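Local coordinates for glycosyl hydrolase family 10 (Bacteroides intestinalis DSM 17393, PDB 4QPW), which binds xylan chains, here xylohexaose, through a carbohydrate-binding module of a larger, probably xylan-degrading family 10 glycoside hydrolase, at residues 1-11 with 134-142; 51-62 with 118-127. All blocks are in the same frame, centred on the assembly; numbering follows the deposited sequence.

In the fold
From the N terminus the chain enters strand 3-9, whose partner, strand 130-141, comes at the other end of the chain; contact 1 thus joins the two ends of the module and closes a loop of 122 residues. Contact 2 lies within that span: strand 54-57 pairs with strand 120-124 after an excursion of 55 residues that includes strands 69-78, 82-89, 95-101 and 106-113, and strand 120-124 is followed, after residues 125-129, by strand 130-141 of the other sheet. The contacts belong to the two facing antiparallel sheets of a beta-sandwich; the centres of the two contacts are about 16 Å apart. Y6 and Y10 of contact 1 bridge them, their hydroxyls probably hydrogen-bonded to D60 N and T58 O in contact 2, whose far face carries the xylan site.

Contact 1 (1-11 with 134-142); sequences VDKVDYEIDYS and IKYVKITHS
D5 and H141 meet through a nearly straight hydrogen bond, in which H141 ND1 donates its N-H to D5 OD2 at 2.7 Å (174°). The carboxylate oxygen lies in the imidazole plane and is approached on its syn side, while K3 CB covers one face of the same ring in a CH-pi contact 4.2 Å from its centroid. H141 takes the sterically hindered rotamer, CG between the backbone N and carbonyl carbon (chi1 69°), which swings the ring back over the K3 chain and up to D5. Together the edge bond and the covered face restrain the turn of the ring. Behind it, I139 O accepts from both D5 N (2.8 Å) and Y6 N (3.3 Å), placing D5 beside its partner. Further along, I8 CG2 packs on V137 CB at 3.8 Å. E7 lies alongside K138, with E7 OE1 4.2 Å from K138 NZ, too far for a salt bridge. At the far end D9 OD1 accepts from the backbone N-H of S11 at 3.0 Å, an Asx turn that ends the strand. D2, whose CB touches T140 OG1, has its OD2 in salt bridges with K71 and K73. D5 and Y6 opposite I139 make a classic beta bulge in the antiparallel pairing of the terminal strands of a beta-sandwich.

Contact 2 (51-62 with 118-127); sequences NHFIQYHTADNL and GGHVMTQSGL. With XYP (beta-D-xylopyranose), chain B; XYP (beta-D-xylopyranose), chain C.
Strands 54-57 and 120-124 run antiparallel at 160°, their axes 4.6 Å apart, with Y56 and T123 as the hydrogen-bonded pair. On the face of Q55 and Q124 the two amides lie side by side with planes 73° apart. Q55 OE1 accepts from the hydroxyl O2 of the chain B xylose at 2.6 Å, its NE2 gives to O4 of the chain C xylose, and Q124 NE2 reaches O3 of the chain B sugar at 3.0 Å, almost straight. H52 lays a ring face against C4 of the chain B sugar. This is the xylan-binding face of a beta-sandwich carbohydrate-binding module, completed by W18, E20 and W91. Beside it H57 and H120 form an offset stack, centroids 3.7 Å apart, and R94 bonds H120 NE2. The opposite face turns into the sandwich core. There Y56 CG sits between the backbone N and carbonyl carbon (chi1 42°), which folds the ring over T123 O, packs CE2 on T123 CG2 and brings OH to S125 OG at 2.8 Å. A leucine in its place would probably leave the S125 hydroxyl without this partner and open a gap beside T123 CG2. T58 OG1 and T123 OG1 share a hydrogen bond at 3.0 Å next to V121.

Contact 1 (1-11 with 134-142)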
loop_
_atom_site.group_PDB
_atom_site.type_symbol
_atom_site.label_atom_id
_atom_site.label_comp_id
_atom_site.label_asym_id
_atom_site.label_seq_id
_atom_site.Cartn_x
_atom_site.Cartn_y
_atom_site.Cartn_z
ATOM N N VAL A 1 2.730 9.536 -21.834
ATOM C CA VAL A 1 3.282 8.376 -21.115
ATOM C C VAL A 1 3.463 8.742 -19.660
ATOM O O VAL A 1 3.928 9.866 -19.315
ATOM C CB VAL A 1 4.619 7.959 -21.744
ATOM C CG1 VAL A 1 5.395 6.946 -20.958
ATOM C CG2 VAL A 1 4.416 7.548 -23.213
ATOM N N ASP A 2 3.152 7.813 -18.793
ATOM C CA ASP A 2 3.419 7.944 -17.330
ATOM C C ASP A 2 4.778 7.348 -17.110
ATOM O O ASP A 2 4.960 6.111 -16.994
ATOM C CB ASP A 2 2.345 7.250 -16.562
ATOM C CG ASP A 2 1.010 7.971 -16.547
ATOM O OD1 ASP A 2 0.966 9.209 -16.627
ATOM O OD2 ASP A 2 -0.026 7.282 -16.310
ATOM N N LYS A 3 5.820 8.185 -17.154
ATOM C CA LYS A 3 7.203 7.792 -16.945
ATOM C C LYS A 3 7.406 7.313 -15.514
ATOM O O LYS A 3 6.924 7.960 -14.599
ATOM C CB LYS A 3 8.090 9.019 -17.193
ATOM C CG LYS A 3 9.570 8.768 -17.166
ATOM C CD LYS A 3 10.348 10.042 -17.587
ATOM C CE LYS A 3 9.775 10.744 -18.818
ATOM N NZ LYS A 3 10.414 12.098 -18.989
ATOM N N VAL A 4 8.087 6.181 -15.356
ATOM C CA VAL A 4 8.172 5.536 -14.040
ATOM C C VAL A 4 9.376 6.093 -13.246
ATOM O O VAL A 4 10.551 5.921 -13.692
ATOM C CB VAL A 4 8.276 4.046 -14.161
ATOM C CG1 VAL A 4 8.422 3.361 -12.809
ATOM C CG2 VAL A 4 6.988 3.538 -14.871
ATOM N N ASP A 5 9.108 6.780 -12.195
ATOM C CA ASP A 5 10.162 7.251 -11.281
ATOM C C ASP A 5 10.650 6.130 -10.389
ATOM O O ASP A 5 11.885 6.068 -10.069
ATOM C CB ASP A 5 9.611 8.393 -10.397
ATOM C CG ASP A 5 9.264 9.573 -11.149
ATOM O OD1 ASP A 5 10.258 10.303 -11.495
ATOM O OD2 ASP A 5 8.139 9.852 -11.450
ATOM N N TYR A 6 9.771 5.251 -9.940
ATOM C CA TYR A 6 10.044 4.225 -8.907
ATOM C C TYR A 6 9.122 3.071 -9.117
ATOM O O TYR A 6 7.882 3.291 -9.372
ATOM C CB TYR A 6 9.827 4.820 -7.532
ATOM C CG TYR A 6 9.901 3.900 -6.351
ATOM C CD1 TYR A 6 8.874 3.087 -6.027
ATOM C CD2 TYR A 6 11.032 3.850 -5.514
ATOM C CE1 TYR A 6 8.950 2.175 -4.964
ATOM C CE2 TYR A 6 11.081 3.014 -4.394
ATOM C CZ TYR A 6 10.050 2.176 -4.142
ATOM O OH TYR A 6 10.039 1.318 -3.058
ATOM N N GLU A 7 9.579 1.873 -8.949
ATOM C CA GLU A 7 8.691 0.694 -8.913
ATOM C C GLU A 7 9.214 -0.279 -7.883
ATOM O O GLU A 7 10.447 -0.568 -7.804
ATOM C CB GLU A 7 8.663 0.002 -10.243
ATOM C CG GLU A 7 8.066 -1.378 -10.365
ATOM C CD GLU A 7 8.520 -1.960 -11.676
ATOM O OE1 GLU A 7 7.807 -1.713 -12.603
ATOM O OE2 GLU A 7 9.582 -2.551 -11.783
ATOM N N ILE A 8 8.331 -0.946 -7.203
ATOM C CA ILE A 8 8.634 -2.260 -6.409
ATOM C C ILE A 8 7.609 -3.220 -6.988
ATOM O O ILE A 8 6.360 -2.952 -7.018
ATOM C CB ILE A 8 8.522 -2.053 -4.928
ATOM C CG1 ILE A 8 8.989 -3.269 -4.120
ATOM C CG2 ILE A 8 7.222 -1.509 -4.371
ATOM C CD1 ILE A 8 10.498 -3.439 -4.143
ATOM N N ASP A 9 8.052 -4.361 -7.507
ATOM C CA ASP A 9 7.242 -5.335 -8.159
ATOM C C ASP A 9 7.297 -6.642 -7.366
ATOM O O ASP A 9 8.292 -7.407 -7.415
ATOM C CB ASP A 9 7.670 -5.516 -9.610
ATOM C CG ASP A 9 6.902 -6.567 -10.311
ATOM O OD1 ASP A 9 5.862 -7.061 -9.838
ATOM O OD2 ASP A 9 7.309 -6.954 -11.474
ATOM N N TYR A 10 6.241 -6.997 -6.644
ATOM C CA TYR A 10 6.182 -8.147 -5.765
ATOM C C TYR A 10 5.999 -9.448 -6.561
ATOM O O TYR A 10 6.121 -10.549 -5.984
ATOM C CB TYR A 10 5.128 -8.026 -4.709
ATOM C CG TYR A 10 5.409 -6.863 -3.768
ATOM C CD1 TYR A 10 6.494 -6.889 -2.893
ATOM C CD2 TYR A 10 4.605 -5.754 -3.751
ATOM C CE1 TYR A 10 6.754 -5.850 -2.073
ATOM C CE2 TYR A 10 4.884 -4.684 -2.891
ATOM C CZ TYR A 10 5.969 -4.727 -2.044
ATOM O OH TYR A 10 6.236 -3.712 -1.164
ATOM N N SER A 11 5.846 -9.335 -7.882
ATOM C CA SER A 11 5.852 -10.489 -8.789
ATOM C C SER A 11 7.078 -11.227 -8.505
ATOM O O SER A 11 7.047 -12.507 -8.611
ATOM C CB SER A 11 5.818 -10.077 -10.314
ATOM O OG SER A 11 4.689 -9.154 -10.669
ATOM N N ILE A 134 -1.334 -7.292 -3.060
ATOM C CA ILE A 134 -0.759 -6.122 -3.746
ATOM C C ILE A 134 0.343 -6.620 -4.629
ATOM O O ILE A 134 1.316 -7.218 -4.199
ATOM C CB ILE A 134 -0.278 -5.089 -2.715
ATOM C CG1 ILE A 134 -1.455 -4.582 -1.902
ATOM C CG2 ILE A 134 0.455 -3.954 -3.464
ATOM C CD1 ILE A 134 -1.066 -3.702 -0.719
ATOM N N LYS A 135 0.196 -6.403 -5.959
ATOM C CA LYS A 135 1.155 -6.928 -6.908
ATOM C C LYS A 135 2.402 -6.009 -7.121
ATOM O O LYS A 135 3.486 -6.551 -7.311
ATOM C CB LYS A 135 0.417 -7.116 -8.251
ATOM C CG LYS A 135 1.054 -7.934 -9.286
ATOM C CD LYS A 135 1.032 -9.410 -8.908
ATOM C CE LYS A 135 1.640 -10.309 -10.005
ATOM N NZ LYS A 135 1.724 -11.723 -9.575
ATOM N N TYR A 136 2.175 -4.725 -7.124
ATOM C CA TYR A 136 3.264 -3.745 -7.365
ATOM C C TYR A 136 2.792 -2.411 -6.932
ATOM O O TYR A 136 1.581 -2.148 -6.803
ATOM C CB TYR A 136 3.729 -3.714 -8.860
ATOM C CG TYR A 136 2.634 -3.385 -9.858
ATOM C CD1 TYR A 136 2.198 -2.079 -10.056
ATOM C CD2 TYR A 136 1.998 -4.380 -10.598
ATOM C CE1 TYR A 136 1.243 -1.775 -11.014
ATOM C CE2 TYR A 136 1.040 -4.107 -11.514
ATOM C CZ TYR A 136 0.651 -2.829 -11.668
ATOM O OH TYR A 136 -0.384 -2.469 -12.626
ATOM N N VAL A 137 3.790 -1.516 -6.769
ATOM C CA VAL A 137 3.588 -0.107 -6.521
ATOM C C VAL A 137 4.521 0.693 -7.396
ATOM O O VAL A 137 5.726 0.343 -7.479
ATOM C CB VAL A 137 3.869 0.229 -5.009
ATOM C CG1 VAL A 137 3.609 1.661 -4.739
ATOM C CG2 VAL A 137 3.009 -0.632 -4.104
ATOM N N LYS A 138 4.006 1.711 -8.069
ATOM C CA LYS A 138 4.816 2.600 -8.887
ATOM C C LYS A 138 4.541 4.033 -8.518
ATOM O O LYS A 138 3.417 4.377 -8.160
ATOM C CB LYS A 138 4.523 2.403 -10.410
ATOM C CG LYS A 138 4.716 1.005 -10.943
ATOM C CD LYS A 138 4.347 0.802 -12.377
ATOM C CE LYS A 138 4.454 -0.628 -12.828
ATOM N NZ LYS A 138 4.077 -0.830 -14.258
ATOM N N ILE A 139 5.566 4.863 -8.726
ATOM C CA ILE A 139 5.378 6.325 -8.765
ATOM C C ILE A 139 5.735 6.752 -10.157
ATOM O O ILE A 139 6.795 6.370 -10.684
ATOM C CB ILE A 139 6.295 7.071 -7.766
ATOM C CG1 ILE A 139 6.061 6.656 -6.308
ATOM C CG2 ILE A 139 6.171 8.562 -7.945
ATOM C CD1 ILE A 139 4.737 6.894 -5.751
ATOM N N THR A 140 4.854 7.545 -10.786
ATOM C CA THR A 140 5.047 8.010 -12.168
ATOM C C THR A 140 4.857 9.518 -12.226
ATOM O O THR A 140 4.325 10.160 -11.339
ATOM C CB THR A 140 4.104 7.297 -13.159
ATOM O OG1 THR A 140 2.768 7.721 -12.987
ATOM C CG2 THR A 140 4.168 5.798 -13.012
ATOM N N HIS A 141 5.321 10.097 -13.353
ATOM C CA HIS A 141 4.951 11.476 -13.673
ATOM C C HIS A 141 4.793 11.544 -15.193
ATOM O O HIS A 141 5.262 10.729 -15.949
ATOM C CB HIS A 141 6.017 12.497 -13.177
ATOM C CG HIS A 141 7.244 12.398 -13.923
ATOM N ND1 HIS A 141 8.219 11.499 -13.638
ATOM C CD2 HIS A 141 7.735 13.092 -14.977
ATOM C CE1 HIS A 141 9.230 11.574 -14.464
ATOM N NE2 HIS A 141 8.949 12.564 -15.313
ATOM N N SER A 142 4.123 12.615 -15.630
ATOM C CA SER A 142 3.741 12.711 -17.068
ATOM C C SER A 142 4.811 13.227 -17.863
ATOM O O SER A 142 5.287 14.274 -17.542
ATOM C CB SER A 142 2.609 13.686 -17.095
ATOM O OG SER A 142 1.502 12.931 -16.764
HETATM O O HOH W 1 2.204 10.103 -14.309
HETATM O O HOH W 2 0.237 11.021 -18.240
HETATM O O HOH W 3 4.349 -13.544 -9.990
#

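Contact 2 (51-62 with 118-127)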
loop_
_atom_site.group_PDB
_atom_site.type_symbol
_atom_site.label_atom_id
_atom_site.label_comp_id
_atom_site.label_asym_id
_atom_site.label_seq_id
_atom_site.Cartn_x
_atom_site.Cartn_y
_atom_site.Cartn_z
ATOM N N ASN A 51 -8.448 1.528 12.016
ATOM C CA ASN A 51 -7.804 1.167 10.723
ATOM C C ASN A 51 -6.296 1.233 10.816
ATOM O O ASN A 51 -5.655 0.381 10.140
ATOM C CB ASN A 51 -8.402 1.996 9.622
ATOM C CG ASN A 51 -8.300 1.305 8.245
ATOM O OD1 ASN A 51 -8.748 0.206 7.955
ATOM N ND2 ASN A 51 -7.581 2.026 7.363
ATOM N N HIS A 52 -5.683 2.112 11.543
ATOM C CA HIS A 52 -4.232 2.151 11.572
ATOM C C HIS A 52 -3.626 1.058 12.393
ATOM O O HIS A 52 -2.393 0.971 12.385
ATOM C CB HIS A 52 -3.719 3.501 12.042
ATOM C CG HIS A 52 -3.869 3.796 13.526
ATOM N ND1 HIS A 52 -2.895 3.602 14.481
ATOM C CD2 HIS A 52 -4.949 4.254 14.161
ATOM C CE1 HIS A 52 -3.396 3.951 15.691
ATOM N NE2 HIS A 52 -4.617 4.374 15.492
ATOM N N PHE A 53 -4.431 0.234 13.079
ATOM C CA PHE A 53 -3.832 -0.844 13.819
ATOM C C PHE A 53 -3.282 -1.954 12.964
ATOM O O PHE A 53 -2.616 -2.850 13.460
ATOM C CB PHE A 53 -4.931 -1.430 14.749
ATOM C CG PHE A 53 -5.106 -0.675 16.059
ATOM C CD1 PHE A 53 -4.650 0.502 16.287
ATOM C CD2 PHE A 53 -5.808 -1.333 17.097
ATOM C CE1 PHE A 53 -4.845 1.173 17.564
ATOM C CE2 PHE A 53 -6.038 -0.655 18.334
ATOM C CZ PHE A 53 -5.562 0.527 18.577
ATOM N N ILE A 54 -3.546 -1.961 11.612
ATOM C CA ILE A 54 -2.798 -2.825 10.677
ATOM C C ILE A 54 -2.232 -1.876 9.629
ATOM O O ILE A 54 -3.014 -1.373 8.773
ATOM C CB ILE A 54 -3.615 -3.897 10.104
ATOM C CG1 ILE A 54 -4.251 -4.783 11.206
ATOM C CG2 ILE A 54 -2.755 -4.747 9.168
ATOM C CD1 ILE A 54 -5.163 -5.850 10.691
ATOM N N GLN A 55 -0.966 -1.521 9.776
ATOM C CA GLN A 55 -0.330 -0.492 8.885
ATOM C C GLN A 55 1.002 -0.967 8.433
ATOM O O GLN A 55 1.715 -1.713 9.144
ATOM C CB GLN A 55 -0.273 0.863 9.582
ATOM C CG GLN A 55 0.610 0.883 10.829
ATOM C CD GLN A 55 0.701 2.245 11.460
ATOM O OE1 GLN A 55 0.591 3.283 10.804
ATOM N NE2 GLN A 55 0.862 2.270 12.794
ATOM N N TYR A 56 1.367 -0.599 7.187
ATOM C CA TYR A 56 2.527 -1.195 6.561
ATOM C C TYR A 56 2.964 -0.301 5.420
ATOM O O TYR A 56 2.129 0.237 4.683
ATOM C CB TYR A 56 2.203 -2.638 6.093
ATOM C CG TYR A 56 0.875 -2.848 5.435
ATOM C CD1 TYR A 56 -0.294 -3.051 6.217
ATOM C CD2 TYR A 56 0.687 -2.818 4.069
ATOM C CE1 TYR A 56 -1.536 -3.125 5.680
ATOM C CE2 TYR A 56 -0.522 -2.948 3.507
ATOM C CZ TYR A 56 -1.673 -3.088 4.288
ATOM O OH TYR A 56 -2.903 -3.249 3.686
ATOM N N HIS A 57 4.262 -0.220 5.227
ATOM C CA HIS A 57 4.761 0.465 4.012
ATOM C C HIS A 57 4.700 -0.514 2.887
ATOM O O HIS A 57 5.137 -1.686 2.978
ATOM C CB HIS A 57 6.211 0.900 4.188
ATOM C CG HIS A 57 6.408 1.981 5.215
ATOM N ND1 HIS A 57 7.686 2.440 5.498
ATOM C CD2 HIS A 57 5.529 2.666 6.001
ATOM C CE1 HIS A 57 7.580 3.362 6.449
ATOM N NE2 HIS A 57 6.311 3.514 6.781
ATOM N N THR A 58 4.192 -0.068 1.738
ATOM C CA THR A 58 4.198 -0.881 0.503
ATOM C C THR A 58 5.232 -0.432 -0.484
ATOM O O THR A 58 5.482 -1.142 -1.508
ATOM C CB THR A 58 2.788 -0.898 -0.112
ATOM O OG1 THR A 58 2.358 0.434 -0.359
ATOM C CG2 THR A 58 1.802 -1.620 0.722
ATOM N N ALA A 59 5.915 0.665 -0.209
ATOM C CA ALA A 59 7.036 1.224 -0.973
ATOM C C ALA A 59 7.733 2.211 -0.020
ATOM O O ALA A 59 7.125 2.678 0.952
ATOM C CB ALA A 59 6.567 1.955 -2.233
ATOM N N ASP A 60 8.980 2.536 -0.324
ATOM C CA ASP A 60 9.789 3.394 0.573
ATOM C C ASP A 60 10.878 4.022 -0.244
ATOM O O ASP A 60 11.043 3.738 -1.451
ATOM C CB ASP A 60 10.389 2.443 1.673
ATOM C CG ASP A 60 10.954 3.125 2.874
ATOM O OD1 ASP A 60 10.867 4.311 3.002
ATOM O OD2 ASP A 60 11.598 2.308 3.648
ATOM N N ASN A 61 11.630 4.946 0.364
ATOM C CA ASN A 61 12.783 5.545 -0.315
ATOM C C ASN A 61 12.336 6.256 -1.595
ATOM O O ASN A 61 13.036 6.203 -2.626
ATOM C CB ASN A 61 13.869 4.473 -0.650
ATOM C CG ASN A 61 14.073 3.433 0.460
ATOM O OD1 ASN A 61 13.532 2.397 0.430
ATOM N ND2 ASN A 61 14.826 3.860 1.496
ATOM N N LEU A 62 11.215 6.942 -1.554
ATOM C CA LEU A 62 10.636 7.467 -2.793
ATOM C C LEU A 62 11.405 8.625 -3.354
ATOM O O LEU A 62 11.823 9.530 -2.565
ATOM C CB LEU A 62 9.182 7.815 -2.567
ATOM C CG LEU A 62 8.243 6.702 -2.137
ATOM C CD1 LEU A 62 6.854 7.270 -1.881
ATOM C CD2 LEU A 62 8.221 5.551 -3.129
ATOM N N GLY A 118 10.539 12.974 -0.527
ATOM C CA GLY A 118 10.791 11.626 -0.151
ATOM C C GLY A 118 9.690 10.905 0.562
ATOM O O GLY A 118 8.526 11.191 0.343
ATOM N N GLY A 119 10.031 9.948 1.363
ATOM C CA GLY A 119 9.056 9.210 2.147
ATOM C C GLY A 119 8.674 7.848 1.572
ATOM O O GLY A 119 9.495 7.177 0.924
ATOM N N HIS A 120 7.493 7.426 1.954
ATOM C CA HIS A 120 7.046 6.043 1.725
ATOM C C HIS A 120 5.577 6.028 1.411
ATOM O O HIS A 120 4.884 7.054 1.427
ATOM C CB HIS A 120 7.398 5.213 2.973
ATOM C CG HIS A 120 6.947 5.909 4.256
ATOM N ND1 HIS A 120 7.826 6.552 5.100
ATOM C CD2 HIS A 120 5.734 6.041 4.814
ATOM C CE1 HIS A 120 7.126 7.038 6.129
ATOM N NE2 HIS A 120 5.876 6.744 6.017
ATOM N N VAL A 121 5.059 4.830 1.038
ATOM C CA VAL A 121 3.616 4.652 0.842
ATOM C C VAL A 121 3.072 3.978 2.079
ATOM O O VAL A 121 3.156 2.724 2.236
ATOM C CB VAL A 121 3.267 3.894 -0.445
ATOM C CG1 VAL A 121 1.765 3.760 -0.583
ATOM C CG2 VAL A 121 3.858 4.604 -1.638
ATOM N N MET A 122 2.570 4.754 3.021
ATOM C CA MET A 122 1.928 4.211 4.230
ATOM C C MET A 122 0.596 3.650 3.811
ATOM O O MET A 122 -0.207 4.332 3.157
ATOM C CB MET A 122 1.682 5.362 5.215
ATOM C CG MET A 122 0.851 4.946 6.398
ATOM S SD MET A 122 1.464 3.578 7.372
ATOM C CE MET A 122 2.702 4.496 8.353
ATOM N N THR A 123 0.275 2.406 4.211
ATOM C CA THR A 123 -0.931 1.706 3.764
ATOM C C THR A 123 -1.584 1.136 5.017
ATOM O O THR A 123 -0.906 0.583 5.903
ATOM C CB THR A 123 -0.526 0.601 2.795
ATOM O OG1 THR A 123 0.400 1.173 1.798
ATOM C CG2 THR A 123 -1.675 0.079 2.045
ATOM N N GLN A 124 -2.905 1.299 5.154
ATOM C CA GLN A 124 -3.641 0.915 6.358
ATOM C C GLN A 124 -4.929 0.196 6.022
ATOM O O GLN A 124 -5.691 0.670 5.119
ATOM C CB GLN A 124 -3.930 2.143 7.220
ATOM C CG GLN A 124 -2.680 2.923 7.560
ATOM C CD GLN A 124 -2.820 4.070 8.572
ATOM O OE1 GLN A 124 -3.931 4.542 8.777
ATOM N NE2 GLN A 124 -1.811 4.429 9.257
ATOM N N SER A 125 -5.203 -0.918 6.716
ATOM C CA SER A 125 -6.353 -1.751 6.408
ATOM C C SER A 125 -6.896 -2.477 7.663
ATOM O O SER A 125 -7.476 -3.510 7.483
ATOM C CB SER A 125 -5.994 -2.677 5.282
ATOM O OG SER A 125 -4.904 -3.510 5.606
ATOM N N GLY A 126 -6.690 -1.898 8.827
ATOM C CA GLY A 126 -7.123 -2.618 10.051
ATOM C C GLY A 126 -8.603 -2.993 10.101
ATOM O O GLY A 126 -8.929 -4.003 10.793
ATOM N N LEU A 127 -9.462 -2.249 9.451
ATOM C CA LEU A 127 -10.895 -2.590 9.520
ATOM C C LEU A 127 -11.288 -3.651 8.594
ATOM O O LEU A 127 -12.462 -4.151 8.602
ATOM C CB LEU A 127 -11.721 -1.337 9.223
ATOM C CG LEU A 127 -11.490 -0.200 10.164
ATOM C CD1 LEU A 127 -12.254 1.104 9.762
ATOM C CD2 LEU A 127 -11.850 -0.563 11.607
HETATM C C1 XYP B . 0.591 6.201 13.683
HETATM C C2 XYP B . -0.317 5.930 12.517
HETATM C C3 XYP B . -1.353 7.029 12.344
HETATM C C4 XYP B . -2.094 7.214 13.694
HETATM C C5 XYP B . -1.100 7.366 14.783
HETATM O O2 XYP B . 0.446 5.860 11.311
HETATM O O3 XYP B . -2.271 6.658 11.275
HETATM O O4 XYP B . -2.949 8.354 13.537
HETATM O O5 XYP B . -0.249 6.244 14.900
HETATM C C1 XYP C . 5.499 5.253 14.025
HETATM C C2 XYP C . 4.891 4.358 15.137
HETATM C C3 XYP C . 3.443 4.162 14.750
HETATM C C4 XYP C . 2.738 5.423 14.397
HETATM C C5 XYP C . 3.498 6.193 13.334
HETATM O O2 XYP C . 5.568 3.121 15.297
HETATM O O3 XYP C . 2.710 3.474 15.812
HETATM O O4 XYP C . 1.437 5.107 13.849
HETATM O O5 XYP C . 4.842 6.447 13.803
HETATM O O HOH W 4 -6.547 4.539 7.888
HETATM O O HOH W 5 10.671 6.288 4.879
#